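Local coordinates for protein probable porin (Pseudomonas aeruginosa, PDB 4FSO) that forms an outer-membrane beta-barrel of the OprD family and probably acts as a porin, at residues A[113-118]-A[148-153]; A[220-225]-A[241-246]; A[274-279]-A[318-323]. All coordinates share one frame; numbering follows the deposited sequence.

Contact 1: residues A[113-118]-A[148-153]; sequences SQTQFR and SEEIAG. With C8E ((hydroxyethyloxy)tri(ethyloxy)octane), chain J; C8E ((hydroxyethyloxy)tri(ethyloxy)octane), chain K.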
loop_
_atom_site.group_PDB
_atom_site.type_symbol
_atom_site.label_atom_id
_atom_site.label_comp_id
_atom_site.label_asym_id
_atom_site.label_seq_id
_atom_site.Cartn_x
_atom_site.Cartn_y
_atom_site.Cartn_z
ATOM N N SER A 113 29.513 0.159 -2.648
ATOM C CA SER A 113 29.368 1.318 -1.767
ATOM C C SER A 113 27.965 1.396 -1.142
ATOM O O SER A 113 27.565 0.501 -0.403
ATOM C CB SER A 113 29.724 2.610 -2.512
ATOM O OG SER A 113 30.219 3.598 -1.622
ATOM N N GLN A 114 27.223 2.457 -1.443
ATOM C CA GLN A 114 25.859 2.592 -0.935
ATOM C C GLN A 114 24.859 2.503 -2.084
ATOM O O GLN A 114 23.801 3.124 -2.062
ATOM C CB GLN A 114 25.686 3.913 -0.184
ATOM C CG GLN A 114 26.795 4.231 0.805
ATOM C CD GLN A 114 26.873 3.225 1.931
ATOM O OE1 GLN A 114 25.856 2.697 2.375
ATOM N NE2 GLN A 114 28.088 2.939 2.390
ATOM N N THR A 115 25.204 1.714 -3.090
ATOM C CA THR A 115 24.389 1.607 -4.280
ATOM C C THR A 115 24.078 0.127 -4.547
ATOM O O THR A 115 24.943 -0.739 -4.391
ATOM C CB THR A 115 25.140 2.246 -5.476
ATOM O OG1 THR A 115 25.340 3.644 -5.224
ATOM C CG2 THR A 115 24.379 2.066 -6.786
ATOM N N GLN A 116 22.841 -0.167 -4.934
ATOM C CA GLN A 116 22.455 -1.544 -5.190
ATOM C C GLN A 116 21.497 -1.690 -6.371
ATOM O O GLN A 116 20.660 -0.825 -6.627
ATOM C CB GLN A 116 21.888 -2.185 -3.920
ATOM C CG GLN A 116 21.155 -1.209 -3.032
ATOM C CD GLN A 116 21.498 -1.378 -1.564
ATOM O OE1 GLN A 116 21.849 -0.408 -0.880
ATOM N NE2 GLN A 116 21.388 -2.608 -1.066
ATOM N N PHE A 117 21.648 -2.786 -7.104
ATOM C CA PHE A 117 20.830 -3.050 -8.275
ATOM C C PHE A 117 20.186 -4.411 -8.088
ATOM O O PHE A 117 20.769 -5.291 -7.476
ATOM C CB PHE A 117 21.686 -3.017 -9.558
ATOM C CG PHE A 117 20.930 -3.406 -10.806
ATOM C CD1 PHE A 117 19.989 -2.546 -11.363
ATOM C CD2 PHE A 117 21.146 -4.636 -11.411
ATOM C CE1 PHE A 117 19.278 -2.905 -12.504
ATOM C CE2 PHE A 117 20.440 -5.003 -12.551
ATOM C CZ PHE A 117 19.505 -4.133 -13.099
ATOM N N ARG A 118 18.975 -4.579 -8.596
ATOM C CA ARG A 118 18.301 -5.867 -8.540
ATOM C C ARG A 118 17.612 -6.065 -9.864
ATOM O O ARG A 118 17.166 -5.098 -10.495
ATOM C CB ARG A 118 17.259 -5.920 -7.412
ATOM C CG ARG A 118 17.847 -5.959 -6.017
ATOM C CD ARG A 118 16.788 -5.729 -4.954
ATOM N NE ARG A 118 15.948 -6.906 -4.763
ATOM C CZ ARG A 118 14.619 -6.892 -4.745
ATOM N NH1 ARG A 118 13.956 -5.743 -4.902
ATOM N NH2 ARG A 118 13.959 -8.036 -4.568
ATOM N N SER A 148 20.354 4.163 -4.604
ATOM C CA SER A 148 21.659 4.752 -4.302
ATOM C C SER A 148 21.551 5.814 -3.221
ATOM O O SER A 148 20.684 6.682 -3.285
ATOM C CB SER A 148 22.270 5.355 -5.565
ATOM O OG SER A 148 23.591 5.769 -5.315
ATOM N N GLU A 149 22.429 5.739 -2.223
ATOM C CA GLU A 149 22.412 6.683 -1.105
ATOM C C GLU A 149 23.848 6.983 -0.681
ATOM O O GLU A 149 24.221 6.809 0.483
ATOM C CB GLU A 149 21.588 6.141 0.075
ATOM C CG GLU A 149 21.230 7.196 1.144
ATOM C CD GLU A 149 20.452 6.644 2.354
ATOM O OE1 GLU A 149 19.814 5.573 2.240
ATOM O OE2 GLU A 149 20.489 7.293 3.427
ATOM N N GLU A 150 24.656 7.424 -1.640
ATOM C CA GLU A 150 26.069 7.678 -1.374
ATOM C C GLU A 150 26.240 8.891 -0.467
ATOM O O GLU A 150 27.133 8.922 0.385
ATOM C CB GLU A 150 26.855 7.830 -2.685
ATOM C CG GLU A 150 26.777 6.597 -3.600
ATOM C CD GLU A 150 27.442 5.341 -2.999
ATOM O OE1 GLU A 150 28.282 5.485 -2.084
ATOM O OE2 GLU A 150 27.122 4.212 -3.445
ATOM N N ILE A 151 25.365 9.876 -0.645
ATOM C CA ILE A 151 25.279 10.988 0.281
ATOM C C ILE A 151 24.195 10.686 1.298
ATOM O O ILE A 151 23.023 10.570 0.940
ATOM C CB ILE A 151 24.950 12.301 -0.437
ATOM C CG1 ILE A 151 25.922 12.527 -1.595
ATOM C CG2 ILE A 151 25.005 13.468 0.551
ATOM C CD1 ILE A 151 25.766 13.872 -2.261
ATOM N N ALA A 152 24.589 10.546 2.560
ATOM C CA ALA A 152 23.663 10.129 3.615
ATOM C C ALA A 152 22.476 11.076 3.753
ATOM O O ALA A 152 22.639 12.296 3.750
ATOM C CB ALA A 152 24.386 9.992 4.937
ATOM N N GLY A 153 21.282 10.502 3.869
ATOM C CA GLY A 153 20.063 11.286 3.957
ATOM C C GLY A 153 19.498 11.664 2.600
ATOM O O GLY A 153 18.481 12.349 2.511
HETATM C C1 C8E J . 15.695 1.539 -14.691
HETATM C C2 C8E J . 16.438 0.813 -13.563
HETATM C C3 C8E J . 17.781 0.243 -14.038
HETATM C C4 C8E J . 18.865 1.309 -14.247
HETATM C C5 C8E J . 20.113 0.757 -14.946
HETATM C C6 C8E J . 21.366 0.965 -14.096
HETATM C C7 C8E J . 22.298 -0.242 -14.146
HETATM C C8 C8E J . 23.435 0.045 -13.155
HETATM O O9 C8E J . 24.235 -1.109 -12.931
HETATM C C10 C8E J . 24.228 -1.611 -11.591
HETATM C C11 C8E J . 25.417 -1.083 -10.768
HETATM O O12 C8E J . 25.581 -1.825 -9.561
HETATM C C13 C8E J . 26.197 -1.075 -8.517
HETATM C C14 C8E J . 27.311 -0.188 -9.063
HETATM O O15 C8E J . 27.236 1.119 -8.536
HETATM C C2 C8E K . 32.211 6.405 -3.726
HETATM C C3 C8E K . 31.379 6.567 -5.009
HETATM C C4 C8E K . 31.044 5.198 -5.608
HETATM C C5 C8E K . 30.120 5.247 -6.822
HETATM C C6 C8E K . 28.918 4.326 -6.579
HETATM C C7 C8E K . 27.980 4.218 -7.781
#

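Contact 2: residues A[220-225]-A[241-246]; sequences RQRYLG and LRWFDS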
loop_
_atom_site.group_PDB
_atom_site.type_symbol
_atom_site.label_atom_id
_atom_site.label_comp_id
_atom_site.label_asym_id
_atom_site.label_seq_id
_atom_site.Cartn_x
_atom_site.Cartn_y
_atom_site.Cartn_z
ATOM N N ARG A 220 1.063 9.278 -16.908
ATOM C CA ARG A 220 2.208 9.753 -16.156
ATOM C C ARG A 220 1.723 10.375 -14.837
ATOM O O ARG A 220 0.615 10.919 -14.743
ATOM C CB ARG A 220 3.070 10.720 -16.990
ATOM C CG ARG A 220 2.311 11.820 -17.720
ATOM C CD ARG A 220 3.257 12.724 -18.556
ATOM N NE ARG A 220 3.611 12.165 -19.870
ATOM C CZ ARG A 220 3.262 12.697 -21.044
ATOM N NH1 ARG A 220 2.548 13.816 -21.091
ATOM N NH2 ARG A 220 3.632 12.109 -22.178
ATOM N N GLN A 221 2.564 10.277 -13.822
ATOM C CA GLN A 221 2.206 10.682 -12.493
ATOM C C GLN A 221 3.430 11.280 -11.775
ATOM O O GLN A 221 4.521 10.715 -11.813
ATOM C CB GLN A 221 1.653 9.449 -11.757
ATOM C CG GLN A 221 1.058 9.703 -10.382
ATOM C CD GLN A 221 0.256 8.496 -9.877
ATOM O OE1 GLN A 221 0.782 7.618 -9.185
ATOM N NE2 GLN A 221 -1.021 8.453 -10.230
ATOM N N ARG A 222 3.243 12.426 -11.137
ATOM C CA ARG A 222 4.270 13.025 -10.298
ATOM C C ARG A 222 3.789 12.993 -8.853
ATOM O O ARG A 222 2.578 12.960 -8.579
ATOM C CB ARG A 222 4.522 14.487 -10.679
ATOM C CG ARG A 222 5.049 14.732 -12.080
ATOM C CD ARG A 222 5.462 16.207 -12.251
ATOM N NE ARG A 222 4.324 17.119 -12.393
ATOM C CZ ARG A 222 4.309 18.384 -11.972
ATOM N NH1 ARG A 222 5.364 18.909 -11.351
ATOM N NH2 ARG A 222 3.228 19.126 -12.163
ATOM N N TYR A 223 4.747 13.044 -7.936
ATOM C CA TYR A 223 4.451 12.948 -6.530
ATOM C C TYR A 223 5.362 13.822 -5.678
ATOM O O TYR A 223 6.563 13.842 -5.880
ATOM C CB TYR A 223 4.580 11.496 -6.083
ATOM C CG TYR A 223 4.611 11.339 -4.574
ATOM C CD1 TYR A 223 3.430 11.210 -3.845
ATOM C CD2 TYR A 223 5.822 11.323 -3.876
ATOM C CE1 TYR A 223 3.451 11.056 -2.455
ATOM C CE2 TYR A 223 5.856 11.185 -2.493
ATOM C CZ TYR A 223 4.669 11.046 -1.787
ATOM O OH TYR A 223 4.709 10.912 -0.422
ATOM N N LEU A 224 4.771 14.515 -4.708
ATOM C CA LEU A 224 5.492 15.200 -3.640
ATOM C C LEU A 224 5.002 14.664 -2.310
ATOM O O LEU A 224 3.810 14.519 -2.110
ATOM C CB LEU A 224 5.205 16.688 -3.639
ATOM C CG LEU A 224 6.050 17.702 -4.396
ATOM C CD1 LEU A 224 6.568 17.117 -5.670
ATOM C CD2 LEU A 224 5.160 18.894 -4.706
ATOM N N GLY A 225 5.922 14.387 -1.399
ATOM C CA GLY A 225 5.551 13.995 -0.068
ATOM C C GLY A 225 6.303 14.778 0.978
ATOM O O GLY A 225 7.386 15.300 0.713
ATOM N N LEU A 241 1.988 14.628 4.461
ATOM C CA LEU A 241 1.490 15.356 3.308
ATOM C C LEU A 241 1.834 14.651 2.004
ATOM O O LEU A 241 2.998 14.380 1.737
ATOM C CB LEU A 241 2.071 16.762 3.291
ATOM C CG LEU A 241 1.506 17.595 2.147
ATOM C CD1 LEU A 241 -0.005 17.682 2.256
ATOM C CD2 LEU A 241 2.112 18.976 2.176
ATOM N N ARG A 242 0.811 14.375 1.197
ATOM C CA ARG A 242 0.961 13.654 -0.073
ATOM C C ARG A 242 0.219 14.349 -1.209
ATOM O O ARG A 242 -0.944 14.745 -1.070
ATOM C CB ARG A 242 0.412 12.222 0.036
ATOM C CG ARG A 242 0.678 11.541 1.351
ATOM C CD ARG A 242 1.015 10.118 1.170
ATOM N NE ARG A 242 1.227 9.514 2.471
ATOM C CZ ARG A 242 0.636 8.402 2.890
ATOM N NH1 ARG A 242 -0.189 7.741 2.092
ATOM N NH2 ARG A 242 0.889 7.941 4.104
ATOM N N TRP A 243 0.885 14.459 -2.346
ATOM C CA TRP A 243 0.308 15.099 -3.508
ATOM C C TRP A 243 0.617 14.305 -4.768
ATOM O O TRP A 243 1.733 13.822 -4.939
ATOM C CB TRP A 243 0.878 16.503 -3.637
ATOM C CG TRP A 243 0.361 17.188 -4.839
ATOM C CD1 TRP A 243 -0.921 17.614 -5.050
ATOM C CD2 TRP A 243 1.090 17.517 -6.026
ATOM N NE1 TRP A 243 -1.029 18.195 -6.286
ATOM C CE2 TRP A 243 0.192 18.159 -6.904
ATOM C CE3 TRP A 243 2.418 17.339 -6.427
ATOM C CZ2 TRP A 243 0.575 18.630 -8.165
ATOM C CZ3 TRP A 243 2.797 17.806 -7.684
ATOM C CH2 TRP A 243 1.878 18.446 -8.533
ATOM N N PHE A 244 -0.364 14.149 -5.647
ATOM C CA PHE A 244 -0.131 13.435 -6.907
ATOM C C PHE A 244 -0.686 14.188 -8.086
ATOM O O PHE A 244 -1.800 14.709 -8.049
ATOM C CB PHE A 244 -0.777 12.044 -6.932
ATOM C CG PHE A 244 -0.171 11.060 -5.987
ATOM C CD1 PHE A 244 -0.616 10.981 -4.667
ATOM C CD2 PHE A 244 0.827 10.188 -6.417
ATOM C CE1 PHE A 244 -0.063 10.046 -3.778
ATOM C CE2 PHE A 244 1.382 9.255 -5.542
ATOM C CZ PHE A 244 0.929 9.176 -4.211
ATOM N N ASP A 245 0.079 14.195 -9.163
ATOM C CA ASP A 245 -0.367 14.863 -10.353
ATOM C C ASP A 245 -0.258 13.836 -11.446
ATOM O O ASP A 245 0.824 13.310 -11.666
ATOM C CB ASP A 245 0.536 16.053 -10.625
ATOM C CG ASP A 245 -0.055 17.017 -11.599
ATOM O OD1 ASP A 245 -0.894 16.615 -12.421
ATOM O OD2 ASP A 245 0.321 18.197 -11.546
ATOM N N SER A 246 -1.377 13.546 -12.112
ATOM C CA SER A 246 -1.430 12.487 -13.126
ATOM C C SER A 246 -2.197 12.904 -14.376
ATOM O O SER A 246 -3.195 13.603 -14.303
ATOM C CB SER A 246 -2.068 11.202 -12.569
ATOM O OG SER A 246 -1.900 11.128 -11.182
#

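Contact 3: residues A[274-279]-A[318-323]; sequences TLSAGW and RYDFDL. With C8E ((hydroxyethyloxy)tri(ethyloxy)octane), chain F.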
loop_
_atom_site.group_PDB
_atom_site.type_symbol
_atom_site.label_atom_id
_atom_site.label_comp_id
_atom_site.label_asym_id
_atom_site.label_seq_id
_atom_site.Cartn_x
_atom_site.Cartn_y
_atom_site.Cartn_z
ATOM N N THR A 274 -3.800 7.340 20.247
ATOM C CA THR A 274 -3.494 8.015 19.015
ATOM C C THR A 274 -4.791 8.499 18.419
ATOM O O THR A 274 -5.710 7.707 18.166
ATOM C CB THR A 274 -2.800 7.064 18.036
ATOM O OG1 THR A 274 -1.745 6.378 18.720
ATOM C CG2 THR A 274 -2.224 7.837 16.860
ATOM N N LEU A 275 -4.852 9.812 18.223
ATOM C CA LEU A 275 -5.960 10.463 17.544
ATOM C C LEU A 275 -5.465 10.997 16.211
ATOM O O LEU A 275 -4.473 11.706 16.144
ATOM C CB LEU A 275 -6.545 11.591 18.396
ATOM C CG LEU A 275 -7.871 12.091 17.826
ATOM C CD1 LEU A 275 -8.922 11.015 17.985
ATOM C CD2 LEU A 275 -8.316 13.369 18.497
ATOM N N SER A 276 -6.138 10.616 15.141
ATOM C CA SER A 276 -5.716 11.026 13.812
ATOM C C SER A 276 -6.866 11.640 13.021
ATOM O O SER A 276 -8.004 11.132 13.029
ATOM C CB SER A 276 -5.111 9.857 13.055
ATOM O OG SER A 276 -4.182 9.169 13.868
ATOM N N ALA A 277 -6.547 12.749 12.358
ATOM C CA ALA A 277 -7.490 13.482 11.534
ATOM C C ALA A 277 -6.911 13.598 10.128
ATOM O O ALA A 277 -5.769 13.984 9.963
ATOM C CB ALA A 277 -7.743 14.846 12.121
ATOM N N GLY A 278 -7.699 13.253 9.119
ATOM C CA GLY A 278 -7.222 13.282 7.757
ATOM C C GLY A 278 -8.124 14.083 6.844
ATOM O O GLY A 278 -9.314 14.224 7.094
ATOM N N TRP A 279 -7.535 14.612 5.785
ATOM C CA TRP A 279 -8.255 15.380 4.804
ATOM C C TRP A 279 -7.751 14.996 3.413
ATOM O O TRP A 279 -6.548 14.940 3.167
ATOM C CB TRP A 279 -8.007 16.869 5.030
ATOM C CG TRP A 279 -8.496 17.710 3.889
ATOM C CD1 TRP A 279 -9.715 17.629 3.294
ATOM C CD2 TRP A 279 -7.785 18.744 3.205
ATOM N NE1 TRP A 279 -9.813 18.534 2.275
ATOM C CE2 TRP A 279 -8.644 19.242 2.201
ATOM C CE3 TRP A 279 -6.515 19.305 3.341
ATOM C CZ2 TRP A 279 -8.265 20.274 1.336
ATOM C CZ3 TRP A 279 -6.152 20.334 2.490
ATOM C CH2 TRP A 279 -7.022 20.803 1.502
ATOM N N ARG A 318 -9.696 8.894 13.121
ATOM C CA ARG A 318 -9.205 7.559 13.465
ATOM C C ARG A 318 -8.669 7.546 14.902
ATOM O O ARG A 318 -8.127 8.537 15.416
ATOM C CB ARG A 318 -8.108 7.136 12.477
ATOM C CG ARG A 318 -7.380 5.867 12.842
ATOM C CD ARG A 318 -6.149 5.703 11.987
ATOM N NE ARG A 318 -5.346 4.561 12.399
ATOM C CZ ARG A 318 -4.975 3.566 11.600
ATOM N NH1 ARG A 318 -5.337 3.561 10.328
ATOM N NH2 ARG A 318 -4.249 2.566 12.091
ATOM N N TYR A 319 -8.823 6.421 15.567
ATOM C CA TYR A 319 -8.286 6.325 16.905
ATOM C C TYR A 319 -7.575 4.995 17.025
ATOM O O TYR A 319 -8.097 3.967 16.596
ATOM C CB TYR A 319 -9.405 6.458 17.921
ATOM C CG TYR A 319 -9.010 6.005 19.292
ATOM C CD1 TYR A 319 -8.262 6.833 20.120
ATOM C CD2 TYR A 319 -9.392 4.744 19.768
ATOM C CE1 TYR A 319 -7.897 6.424 21.382
ATOM C CE2 TYR A 319 -9.031 4.326 21.023
ATOM C CZ TYR A 319 -8.276 5.169 21.829
ATOM O OH TYR A 319 -7.908 4.764 23.093
ATOM N N ASP A 320 -6.363 5.017 17.564
ATOM C CA ASP A 320 -5.611 3.780 17.746
ATOM C C ASP A 320 -5.295 3.629 19.210
ATOM O O ASP A 320 -4.868 4.588 19.861
ATOM C CB ASP A 320 -4.300 3.787 16.956
ATOM C CG ASP A 320 -4.510 3.719 15.465
ATOM O OD1 ASP A 320 -4.642 2.593 14.942
ATOM O OD2 ASP A 320 -4.519 4.794 14.821
ATOM N N PHE A 321 -5.513 2.430 19.731
ATOM C CA PHE A 321 -5.229 2.153 21.132
ATOM C C PHE A 321 -4.387 0.892 21.284
ATOM O O PHE A 321 -4.811 -0.214 20.902
ATOM C CB PHE A 321 -6.530 2.023 21.924
ATOM C CG PHE A 321 -6.327 1.941 23.405
ATOM C CD1 PHE A 321 -5.229 2.543 24.003
ATOM C CD2 PHE A 321 -7.226 1.250 24.206
ATOM C CE1 PHE A 321 -5.034 2.462 25.375
ATOM C CE2 PHE A 321 -7.038 1.170 25.570
ATOM C CZ PHE A 321 -5.938 1.780 26.153
ATOM N N ASP A 322 -3.190 1.073 21.834
ATOM C CA ASP A 322 -2.304 -0.037 22.195
ATOM C C ASP A 322 -2.475 -0.362 23.686
ATOM O O ASP A 322 -2.104 0.437 24.541
ATOM C CB ASP A 322 -0.853 0.353 21.901
ATOM C CG ASP A 322 0.082 -0.842 21.851
ATOM O OD1 ASP A 322 -0.161 -1.835 22.581
ATOM O OD2 ASP A 322 1.064 -0.779 21.069
ATOM N N LEU A 323 -3.040 -1.526 24.001
ATOM C CA LEU A 323 -3.330 -1.865 25.403
ATOM C C LEU A 323 -2.141 -2.462 26.144
ATOM O O LEU A 323 -2.315 -3.242 27.070
ATOM C CB LEU A 323 -4.540 -2.803 25.537
ATOM C CG LEU A 323 -5.920 -2.310 25.096
ATOM C CD1 LEU A 323 -6.055 -2.268 23.561
ATOM C CD2 LEU A 323 -7.004 -3.169 25.711
HETATM C C3 C8E F . -9.313 16.641 15.774
HETATM C C4 C8E F . -10.637 17.258 15.331
HETATM C C5 C8E F . -11.303 16.422 14.238
HETATM C C6 C8E F . -11.246 17.101 12.873
HETATM C C7 C8E F . -11.145 16.070 11.753
HETATM C C8 C8E F . -11.233 16.780 10.405
HETATM O O9 C8E F . -10.100 16.597 9.573
HETATM C C10 C8E F . -9.166 17.663 9.584
HETATM C C11 C8E F . -8.084 17.390 8.535
HETATM O O12 C8E F . -6.788 17.523 9.077
#

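Contact 1: residues A[113-118]-A[148-153]
Glu150 OE2 is gripped by two donors of the facing segment, the hydroxyl Thr115 OG1 at 2.6 Å and the backbone amide Gln114 N at 2.7 Å. They reach it differently: Thr115 OG1 bonds to the anti lone pair of OE2, the one turned from the other oxygen, whereas Gln114 N comes in on the syn side, 32° out of the carboxylate plane. The second oxygen has its own donor, because Ser113 OG gives a hydrogen bond of 2.7 Å to Glu150 OE1, also on the syn side. The Glu150 chain bends at chi2 (-65°), which folds the carboxylate back against residues 113-115. A glutamate suits this place because its reach lets one flat group serve three donors on consecutive residues.

Beside it, Thr115 and Ser148 form an antiparallel non-hydrogen-bonded pair with both side chains on one face. Ser148 OG donates to Thr115 OG1 at 2.8 Å, so the threonine hydroxyl both accepts a bond and passes one on to Glu150. Past this pair the backbone adds Glu149 N to Gln114 O at 3.0 Å. Gln114 CG crosses the carboxylate obliquely, closest to OE1.

Bound detergent is consistent with a membrane-facing side here: Thr115 CG2 lies 3.5 Å from O15 of the chain J C8E, whose tail runs on past Phe117, and the chain K tail passes the carboxylate. A charged group next to such apolar chains would be costly alone; here the three donors tie Glu150 to residues 113-115 and probably spread its charge.

Contact 2: residues A[220-225]-A[241-246]
Tyr223 and Phe244 face each other across an antiparallel non-hydrogen-bonded pair, their rings oblique, with planes 49° apart and centres separated by 4.8 Å. Tyr223 has CG anti to its backbone N (chi1 166°), while Phe244 carries its ring anti to the carbonyl carbon (-67°). This difference in chi1 brings Phe244 across toward the other strand, where Tyr223 CD1 lies over one face of its ring, offset toward the rim. Gly225, lacking a side chain, allows the Tyr223 hydroxyl to lie over its backbone and bond to Gln209. On the same face the extended Gln221 sends NE2 to Ser246 OG at 3.0 Å, and its amide has a second acceptor in Pro289 O.

The other face bears Arg222, Leu224, Trp243 and Asp245. Arg222 and Trp243 run side by side with guanidinium and indole planes perpendicular: Trp243 CH2 lies over the guanidinium face, and Arg222 NH2 stands at the indole edge, 3.9 Å from Trp243 CH2. The same NH2 makes a salt bridge to Asp245 OD2 at 3.1 Å, weak as a hydrogen bond. Leu224 CD2 packs against Trp243 CE3 at 3.6 Å. Paired backbone bonds at Arg222-Asp245 and Leu224-Trp243 fix this register.

These are the two arms of the hairpin 219-231 and 236-248. Tyr223, Phe244 and Ser246 meet loop residues Pro127, Leu128, Met288 and Pro289, consistent with a face turned into the barrel. Strand 206-215 continues the wall beyond residues 220-225, and strand 258-270 beyond residues 241-246.

Contact 3: residues A[274-279]-A[318-323]
Segments 274-279 and 318-323 meet as antiparallel neighbours in the barrel wall, held by the backbone near the C-terminal end of strand 313-322. Two hydrogen-bonded pairs, Thr274 with Asp320 and Ser276 with Arg318, enclose the non-hydrogen-bonded pair Leu275-Tyr319. At Ser276 the exchange is even, Ser276 N to Arg318 O at 2.9 Å and Arg318 N to Ser276 O at 2.8 Å. At the end pair, Asp320 N reaches Thr274 O at 2.8 Å, but the return bond from Thr274 N to Asp320 O is weak.

Side chains alternate between two faces. Leu275 and Tyr319 point to the one where Ala277 and Trp279 touch the chain F detergent, consistent with a membrane-facing surface, where apolar and aromatic groups fit. Tyr319 CD1 lies 3.3 Å from Thr274 O. On the opposite face the short Thr274 and Ser276 pack their CB atoms beside those of Asp320 and Arg318. There Arg318, extended from CG to NE, makes a side-on salt bridge to Asp320 within its own strand, NE to OD2 at 2.6 Å and NH2 to OD1 at 2.9 Å, each oxygen offering its syn lone pair.

The pairing of residues two apart on one strand holds the guanidinium turned toward Asp320. Because Arg336 brings a like charge close to Arg318 NH1, the carboxylate probably offsets some of the positive charge gathered on this face.

In the fold
The three contacts follow one another along the chain and sample separate parts of the barrel wall. Contacts 2 and 3 approach most closely, with nearest atoms about 7 Å apart and centres 25 Å apart; strand 258-270 lies between them, pairing with 236-248 on one side and 273-283 on the other. Contact 1 stands further off: its nearest atoms are about 12 Å from contact 2 and about 25 Å from contact 3. Detergent touches contacts 1 and 3, and a C8E lies about 4 Å from the Leu241 side chain in contact 2, consistent with all three bordering the membrane-facing surface. The bound calcium ion is about 12 Å from the Gln221 side chain.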